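Local coordinates for protein acetate CoA-transferase subunit beta (Escherichia coli DH5[alpha], PDB 5DBN) that transfers coenzyme A from acetyl-CoA to acetoacetate and other short-chain fatty acids through a covalent enzyme-CoA intermediate, activating them for degradation, at residues G100-E105 / R153-L158; A107-W112 / H162-L167. All coordinates share one frame; numbering follows the deposited sequence.

How the interactions relate
From the N terminus the chain first runs through 100-105 and 107-112, which carry the antiparallel neighbours 102-104 and 109-110, then returns much later through 153-158 and 162-167. Interaction 1 closes a loop of 47 residues and interaction 2 one of 49. Because their segments alternate, the two loops cross rather than nest. Interaction 1 ties the small three-stranded sheet to the loop following strand 150-151; interaction 2 ties the far end of the same hairpin to the approach to strand 166-168 of the large mixed sheet. Their centres are 7 Å apart, and they meet directly: Leu101 N probably bonds Ala110 O, and Leu158 O the indole NE1 of Trp112.

Interaction 1: G100-E105 / R153-L158; sequences GLQVDE and RCTMPL
Gln102 and Asp104, alternate residues of strand 102-104, both point at the loop 153-158 and receive its backbone N-H groups. The close-packed part centres on the Gln102 amide. The chain beyond CG is extended (chi2 -176°), carrying CD straight out to the loop, where Gln102 OE1 takes two successive donors: Thr155 N at 3.0 Å, in the carbonyl plane, and Met156 N at 3.2 Å, from above that plane but along a straighter bond. Glutamine suits this place, since it is long enough to span the gap and brings an uncharged acceptor to a buried position. Thr155 CG2 lies 3.4 Å from Gln102 NE2, and the Gln102 and Met156 side chains cross at about a right angle, Met156 CG 3.7 Å from Gln102 OE1. A leucine in place of Gln102 would probably leave the N-H groups of Thr155 and Met156 without their acceptor and the loop less firmly held. Two residues further along the strand, Asp104 OD2 accepts from Cys154 N at 3.0 Å through its anti lone pair, while its other oxygen, OD1, accepts from the N-H of Asn108, further along the chain.

Toward solvent the contact thins. Arg153 is exposed, and its NH1 stays 4.4 Å from Asp104 OD2, beyond a salt bridge. At the other end Met156 SD rests against Leu101 CB at 3.9 Å. Here Leu101 and Gln102 both face Ala110, forming a classic beta bulge in the antiparallel hairpin of strands 102-104 and 109-110.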
ATOM      1  N   GLY B 100     -10.976 -23.722  15.597  1.00 30.52           N
ATOM      2  CA  GLY B 100     -10.931 -23.136  16.921  1.00 30.61           C
ATOM      3  C   GLY B 100     -10.465 -24.095  17.994  1.00 31.23           C
ATOM      4  O   GLY B 100     -10.724 -25.298  17.931  1.00 32.48           O
ATOM      5  N   LEU B 101      -9.754 -23.551  18.975  1.00 30.70           N
ATOM      6  CA  LEU B 101      -9.387 -24.295  20.170  1.00 30.79           C
ATOM      7  C   LEU B 101     -10.389 -23.961  21.260  1.00 29.36           C
ATOM      8  O   LEU B 101     -10.822 -24.835  22.008  1.00 30.97           O
ATOM      9  CB  LEU B 101      -7.969 -23.948  20.628  1.00 32.48           C
ATOM     10  CG  LEU B 101      -6.840 -24.229  19.639  1.00 34.19           C
ATOM     11  CD1 LEU B 101      -5.593 -23.451  20.022  1.00 34.93           C
ATOM     12  CD2 LEU B 101      -6.548 -25.723  19.590  1.00 36.20           C
ATOM     13  N   GLN B 102     -10.762 -22.685  21.328  1.00 28.15           N
ATOM     14  CA  GLN B 102     -11.716 -22.214  22.324  1.00 27.85           C
ATOM     15  C   GLN B 102     -12.502 -20.995  21.841  1.00 27.68           C
ATOM     16  O   GLN B 102     -11.979 -20.145  21.117  1.00 25.97           O
ATOM     17  CB  GLN B 102     -10.995 -21.880  23.634  1.00 28.32           C
ATOM     18  CG  GLN B 102     -10.391 -23.090  24.326  1.00 29.79           C
ATOM     19  CD  GLN B 102      -9.772 -22.768  25.667  1.00 29.95           C
ATOM     20  OE1 GLN B 102      -9.501 -21.610  25.986  1.00 28.61           O
ATOM     21  NE2 GLN B 102      -9.550 -23.804  26.469  1.00 31.27           N
ATOM     22  N   VAL B 103     -13.763 -20.933  22.257  1.00 28.22           N
ATOM     23  CA  VAL B 103     -14.623 -19.775  22.034  1.00 27.72           C
ATOM     24  C   VAL B 103     -15.414 -19.554  23.318  1.00 28.73           C
ATOM     25  O   VAL B 103     -15.719 -20.519  24.019  1.00 30.14           O
ATOM     26  CB  VAL B 103     -15.581 -19.986  20.838  1.00 28.11           C
ATOM     27  CG1 VAL B 103     -16.467 -18.763  20.629  1.00 26.94           C
ATOM     28  CG2 VAL B 103     -14.796 -20.296  19.572  1.00 27.49           C
ATOM     29  N   ASP B 104     -15.738 -18.303  23.640  1.00 28.73           N
ATOM     30  CA  ASP B 104     -16.504 -18.027  24.855  1.00 31.00           C
ATOM     31  C   ASP B 104     -17.685 -17.082  24.648  1.00 31.48           C
ATOM     32  O   ASP B 104     -17.903 -16.559  23.553  1.00 30.98           O
ATOM     33  CB  ASP B 104     -15.583 -17.472  25.953  1.00 32.95           C
ATOM     34  CG  ASP B 104     -14.870 -16.191  25.548  1.00 34.36           C
ATOM     35  OD1 ASP B 104     -15.394 -15.429  24.709  1.00 34.57           O
ATOM     36  OD2 ASP B 104     -13.774 -15.938  26.092  1.00 35.73           O
ATOM     37  N   GLU B 105     -18.447 -16.889  25.722  1.00 32.62           N
ATOM     38  CA  GLU B 105     -19.681 -16.112  25.690  1.00 34.04           C
ATOM     39  C   GLU B 105     -19.453 -14.664  25.264  1.00 34.67           C
ATOM     40  O   GLU B 105     -20.374 -14.003  24.783  1.00 35.23           O
ATOM     41  CB  GLU B 105     -20.350 -16.143  27.070  1.00 35.54           C
ATOM     42  CG  GLU B 105     -19.504 -15.526  28.177  1.00 36.18           C
ATOM     43  CD  GLU B 105     -20.045 -15.804  29.569  1.00 38.26           C
ATOM     44  OE1 GLU B 105     -20.573 -16.914  29.801  1.00 39.24           O
ATOM     45  OE2 GLU B 105     -19.935 -14.910  30.436  1.00 39.47           O
ATOM     46  N   ARG B 153     -14.848 -18.062  29.596  1.00 36.63           N
ATOM     47  CA  ARG B 153     -13.718 -17.218  29.240  1.00 37.47           C
ATOM     48  C   ARG B 153     -12.582 -18.105  28.762  1.00 35.03           C
ATOM     49  O   ARG B 153     -12.225 -19.072  29.435  1.00 35.76           O
ATOM     50  CB  ARG B 153     -13.274 -16.370  30.435  1.00 42.65           C
ATOM     51  CG  ARG B 153     -12.039 -15.505  30.184  1.00 46.38           C
ATOM     52  CD  ARG B 153     -12.242 -14.548  29.017  1.00 48.83           C
ATOM     53  NE  ARG B 153     -11.174 -13.553  28.913  1.00 52.03           N
ATOM     54  CZ  ARG B 153     -10.026 -13.731  28.263  1.00 53.61           C
ATOM     55  NH1 ARG B 153      -9.767 -14.875  27.643  1.00 53.60           N
ATOM     56  NH2 ARG B 153      -9.128 -12.755  28.233  1.00 54.95           N
ATOM     57  N   CYS B 154     -12.024 -17.783  27.599  1.00 32.34           N
ATOM     58  CA  CYS B 154     -10.914 -18.552  27.054  1.00 31.28           C
ATOM     59  C   CYS B 154      -9.752 -18.550  28.041  1.00 32.56           C
ATOM     60  O   CYS B 154      -9.427 -17.513  28.618  1.00 33.23           O
ATOM     61  CB  CYS B 154     -10.466 -17.976  25.709  1.00 29.23           C
ATOM     62  SG  CYS B 154     -11.677 -18.148  24.376  1.00 30.94           S
ATOM     63  N   THR B 155      -9.138 -19.713  28.241  1.00 33.38           N
ATOM     64  CA  THR B 155      -7.984 -19.820  29.128  1.00 36.45           C
ATOM     65  C   THR B 155      -6.704 -19.792  28.299  1.00 35.25           C
ATOM     66  O   THR B 155      -5.634 -19.460  28.805  1.00 36.52           O
ATOM     67  CB  THR B 155      -8.036 -21.106  29.989  1.00 41.02           C
ATOM     68  OG1 THR B 155      -6.971 -21.090  30.949  1.00 44.94           O
ATOM     69  CG2 THR B 155      -7.925 -22.348  29.126  1.00 41.35           C
ATOM     70  N   MET B 156      -6.826 -20.142  27.022  1.00 33.30           N
ATOM     71  CA  MET B 156      -5.694 -20.108  26.104  1.00 32.79           C
ATOM     72  C   MET B 156      -5.540 -18.706  25.514  1.00 30.84           C
ATOM     73  O   MET B 156      -6.492 -17.925  25.522  1.00 30.50           O
ATOM     74  CB  MET B 156      -5.874 -21.137  24.988  1.00 33.10           C
ATOM     75  CG  MET B 156      -6.011 -22.569  25.477  1.00 30.70           C
ATOM     76  SD  MET B 156      -6.160 -23.744  24.115  1.00 57.86           S
ATOM     77  CE  MET B 156      -6.385 -25.277  25.009  1.00 36.92           C
ATOM     78  N   PRO B 157      -4.341 -18.383  24.998  1.00 29.82           N
ATOM     79  CA  PRO B 157      -4.101 -17.058  24.412  1.00 29.27           C
ATOM     80  C   PRO B 157      -5.062 -16.724  23.273  1.00 28.22           C
ATOM     81  O   PRO B 157      -5.247 -17.524  22.353  1.00 28.36           O
ATOM     82  CB  PRO B 157      -2.660 -17.158  23.898  1.00 29.90           C
ATOM     83  CG  PRO B 157      -2.036 -18.225  24.727  1.00 31.23           C
ATOM     84  CD  PRO B 157      -3.123 -19.212  24.994  1.00 30.82           C
ATOM     85  N   LEU B 158      -5.669 -15.546  23.343  1.00 27.78           N
ATOM     86  CA  LEU B 158      -6.674 -15.148  22.368  1.00 26.44           C
ATOM     87  C   LEU B 158      -6.079 -14.883  20.991  1.00 25.66           C
ATOM     88  O   LEU B 158      -4.955 -14.398  20.866  1.00 26.79           O
ATOM     89  CB  LEU B 158      -7.410 -13.894  22.840  1.00 26.61           C
ATOM     90  CG  LEU B 158      -8.179 -13.974  24.157  1.00 28.17           C
ATOM     91  CD1 LEU B 158      -8.880 -12.656  24.433  1.00 28.32           C
ATOM     92  CD2 LEU B 158      -9.179 -15.112  24.134  1.00 28.19           C
TER

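Interaction 2: A107-W112 / H162-L167; sequences ANLANW and HAVHML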
ATOM      1  N   ALA B 107     -17.616 -13.893  22.871  1.00 32.30           N
ATOM      2  CA  ALA B 107     -17.255 -14.022  21.460  1.00 31.17           C
ATOM      3  C   ALA B 107     -15.748 -13.920  21.221  1.00 30.01           C
ATOM      4  O   ALA B 107     -15.313 -13.678  20.094  1.00 29.14           O
ATOM      5  CB  ALA B 107     -17.992 -12.968  20.630  1.00 31.17           C
ATOM      6  N   ASN B 108     -14.953 -14.127  22.267  1.00 30.47           N
ATOM      7  CA  ASN B 108     -13.504 -14.167  22.111  1.00 31.11           C
ATOM      8  C   ASN B 108     -13.091 -15.465  21.425  1.00 30.98           C
ATOM      9  O   ASN B 108     -13.818 -16.457  21.481  1.00 31.30           O
ATOM     10  CB  ASN B 108     -12.799 -14.038  23.462  1.00 32.80           C
ATOM     11  CG  ASN B 108     -13.201 -12.785  24.215  1.00 34.82           C
ATOM     12  OD1 ASN B 108     -13.437 -11.736  23.618  1.00 35.06           O
ATOM     13  ND2 ASN B 108     -13.278 -12.888  25.537  1.00 36.75           N
ATOM     14  N   LEU B 109     -11.930 -15.450  20.774  1.00 30.29           N
ATOM     15  CA  LEU B 109     -11.436 -16.619  20.051  1.00 29.13           C
ATOM     16  C   LEU B 109      -9.984 -16.916  20.394  1.00 28.85           C
ATOM     17  O   LEU B 109      -9.169 -16.007  20.545  1.00 28.81           O
ATOM     18  CB  LEU B 109     -11.568 -16.414  18.541  1.00 28.35           C
ATOM     19  CG  LEU B 109     -11.033 -17.543  17.652  1.00 28.60           C
ATOM     20  CD1 LEU B 109     -11.851 -18.816  17.828  1.00 29.49           C
ATOM     21  CD2 LEU B 109     -10.998 -17.114  16.199  1.00 27.65           C
ATOM     22  N   ALA B 110      -9.680 -18.202  20.516  1.00 28.91           N
ATOM     23  CA  ALA B 110      -8.311 -18.683  20.645  1.00 29.16           C
ATOM     24  C   ALA B 110      -8.127 -19.865  19.700  1.00 29.52           C
ATOM     25  O   ALA B 110      -8.836 -20.867  19.817  1.00 30.37           O
ATOM     26  CB  ALA B 110      -8.012 -19.082  22.079  1.00 29.93           C
ATOM     27  N   ASN B 111      -7.200 -19.748  18.751  1.00 28.79           N
ATOM     28  CA  ASN B 111      -7.007 -20.810  17.764  1.00 28.83           C
ATOM     29  C   ASN B 111      -5.639 -20.777  17.091  1.00 29.77           C
ATOM     30  O   ASN B 111      -5.496 -21.232  15.954  1.00 30.07           O
ATOM     31  CB  ASN B 111      -8.106 -20.741  16.694  1.00 27.42           C
ATOM     32  CG  ASN B 111      -7.869 -19.645  15.661  1.00 25.38           C
ATOM     33  OD1 ASN B 111      -7.232 -18.631  15.937  1.00 25.30           O
ATOM     34  ND2 ASN B 111      -8.397 -19.850  14.463  1.00 25.66           N
ATOM     35  N   TRP B 112      -4.635 -20.252  17.789  1.00 30.91           N
ATOM     36  CA  TRP B 112      -3.286 -20.180  17.234  1.00 32.31           C
ATOM     37  C   TRP B 112      -2.211 -20.716  18.175  1.00 34.17           C
ATOM     38  O   TRP B 112      -1.062 -20.875  17.770  1.00 35.19           O
ATOM     39  CB  TRP B 112      -2.951 -18.738  16.839  1.00 32.49           C
ATOM     40  CG  TRP B 112      -2.704 -17.803  17.986  1.00 33.27           C
ATOM     41  CD1 TRP B 112      -3.644 -17.162  18.736  1.00 33.27           C
ATOM     42  CD2 TRP B 112      -1.432 -17.389  18.499  1.00 33.52           C
ATOM     43  NE1 TRP B 112      -3.038 -16.378  19.687  1.00 33.65           N
ATOM     44  CE2 TRP B 112      -1.679 -16.499  19.562  1.00 33.46           C
ATOM     45  CE3 TRP B 112      -0.108 -17.686  18.163  1.00 33.75           C
ATOM     46  CZ2 TRP B 112      -0.653 -15.905  20.294  1.00 33.52           C
ATOM     47  CZ3 TRP B 112       0.909 -17.094  18.891  1.00 34.19           C
ATOM     48  CH2 TRP B 112       0.631 -16.214  19.944  1.00 33.91           C
ATOM     49  N   HIS B 162     -13.994 -10.534  21.053  1.00 31.09           N
ATOM     50  CA  HIS B 162     -15.305 -10.106  20.564  1.00 31.83           C
ATOM     51  C   HIS B 162     -15.416 -10.129  19.040  1.00 30.07           C
ATOM     52  O   HIS B 162     -15.967  -9.203  18.445  1.00 30.62           O
ATOM     53  CB  HIS B 162     -15.608  -8.695  21.073  1.00 34.17           C
ATOM     54  CG  HIS B 162     -15.232  -8.476  22.506  1.00 36.68           C
ATOM     55  ND1 HIS B 162     -15.840  -9.144  23.548  1.00 37.36           N
ATOM     56  CD2 HIS B 162     -14.319  -7.652  23.070  1.00 37.92           C
ATOM     57  CE1 HIS B 162     -15.309  -8.747  24.691  1.00 38.52           C
ATOM     58  NE2 HIS B 162     -14.385  -7.842  24.430  1.00 38.83           N
ATOM     59  N   ALA B 163     -14.907 -11.190  18.419  1.00 28.43           N
ATOM     60  CA  ALA B 163     -14.794 -11.252  16.962  1.00 27.32           C
ATOM     61  C   ALA B 163     -15.705 -12.298  16.313  1.00 26.58           C
ATOM     62  O   ALA B 163     -16.042 -12.180  15.134  1.00 27.59           O
ATOM     63  CB  ALA B 163     -13.349 -11.522  16.578  1.00 27.32           C
ATOM     64  N   VAL B 164     -16.096 -13.320  17.069  1.00 24.59           N
ATOM     65  CA  VAL B 164     -16.870 -14.431  16.511  1.00 23.17           C
ATOM     66  C   VAL B 164     -18.346 -14.081  16.317  1.00 23.29           C
ATOM     67  O   VAL B 164     -18.992 -13.551  17.222  1.00 24.02           O
ATOM     68  CB  VAL B 164     -16.768 -15.687  17.407  1.00 22.85           C
ATOM     69  CG1 VAL B 164     -17.535 -16.853  16.795  1.00 22.91           C
ATOM     70  CG2 VAL B 164     -15.314 -16.071  17.622  1.00 22.10           C
ATOM     71  N   HIS B 165     -18.870 -14.393  15.134  1.00 24.17           N
ATOM     72  CA  HIS B 165     -20.283 -14.175  14.817  1.00 26.35           C
ATOM     73  C   HIS B 165     -21.080 -15.474  14.872  1.00 27.45           C
ATOM     74  O   HIS B 165     -22.229 -15.488  15.309  1.00 28.09           O
ATOM     75  CB  HIS B 165     -20.441 -13.549  13.429  1.00 25.42           C
ATOM     76  CG  HIS B 165     -19.898 -12.159  13.326  1.00 25.40           C
ATOM     77  ND1 HIS B 165     -18.773 -11.851  12.590  1.00 23.91           N
ATOM     78  CD2 HIS B 165     -20.327 -10.993  13.862  1.00 26.12           C
ATOM     79  CE1 HIS B 165     -18.532 -10.556  12.679  1.00 23.91           C
ATOM     80  NE2 HIS B 165     -19.460 -10.012  13.445  1.00 25.72           N
ATOM     81  N   MET B 166     -20.462 -16.562  14.424  1.00 26.34           N
ATOM     82  CA  MET B 166     -21.141 -17.845  14.307  1.00 26.94           C
ATOM     83  C   MET B 166     -20.222 -18.988  14.724  1.00 26.66           C
ATOM     84  O   MET B 166     -19.079 -19.072  14.270  1.00 25.42           O
ATOM     85  CB  MET B 166     -21.623 -18.051  12.868  1.00 26.88           C
ATOM     86  CG  MET B 166     -22.486 -19.285  12.653  1.00 29.28           C
ATOM     87  SD  MET B 166     -22.973 -19.464  10.924  1.00 34.96           S
ATOM     88  CE  MET B 166     -24.081 -20.869  11.010  1.00 35.19           C
ATOM     89  N   LEU B 167     -20.725 -19.852  15.602  1.00 27.17           N
ATOM     90  CA  LEU B 167     -19.993 -21.037  16.034  1.00 27.83           C
ATOM     91  C   LEU B 167     -20.770 -22.289  15.637  1.00 29.37           C
ATOM     92  O   LEU B 167     -21.917 -22.472  16.047  1.00 30.27           O
ATOM     93  CB  LEU B 167     -19.759 -21.008  17.544  1.00 27.29           C
ATOM     94  CG  LEU B 167     -19.129 -22.265  18.147  1.00 28.41           C
ATOM     95  CD1 LEU B 167     -17.762 -22.526  17.530  1.00 27.88           C
ATOM     96  CD2 LEU B 167     -19.021 -22.140  19.655  1.00 28.44           C
TER
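Ala107 and Asn108, at the turn end of the beta hairpin of strands 102-104 and 109-110, meet His162, Ala163 and Val164, which lead into strand 166-168 of the large mixed sheet. The contact thus fastens a hairpin to the lead-in of a core strand, in a coenzyme A transferase domain related to the Rossmann-like folds.

Backbone hydrogen bonds converge on one atom. Ala107 O accepts both Val164 N, at 3.1 Å along a nearly straight bond (171°) on a lone pair in the carbonyl plane, and Ala163 N, at 3.0 Å from above that plane. Two consecutive N-H groups gripping a single carbonyl oxygen probably help to fix the loop where it leads into strand 166-168.

One side chain adds a polar bond. Asn108 CB points away from 162-167, but CG, set beside the backbone N (chi1 -56°), lets the end of the side chain come nearer, and Asn108 OD1 accepts His162 N at 2.9 Å in the amide carbonyl plane. The same oxygen sits over one face of the His162 imidazole, displaced toward the rim, with ND1 its closest ring atom at 3.5 Å. The Asn108 and His162 side chains lie side by side, pointing the same way, with amide and ring planes 62° apart. Asparagine fits because its short amide reaches a backbone N-H close by; ND1 of His162 has its own hydrogen bond, to Glu106 O.

Apolar packing fills the buried side. The short Ala107 and beta-branched Val164 let the backbones come close enough for the shared hydrogen bonds, yet still give apolar surface to Phe176 of strand 172-177, which touches both side chains. Ala107 CB lies 4.4 Å from Val164 CB, while Ile137 lies against Leu109 and Val164. The Val164 methyl CG2 touches both neighbours: it is 3.9 Å from Leu109 CB and 3.4 Å from Ala107 O.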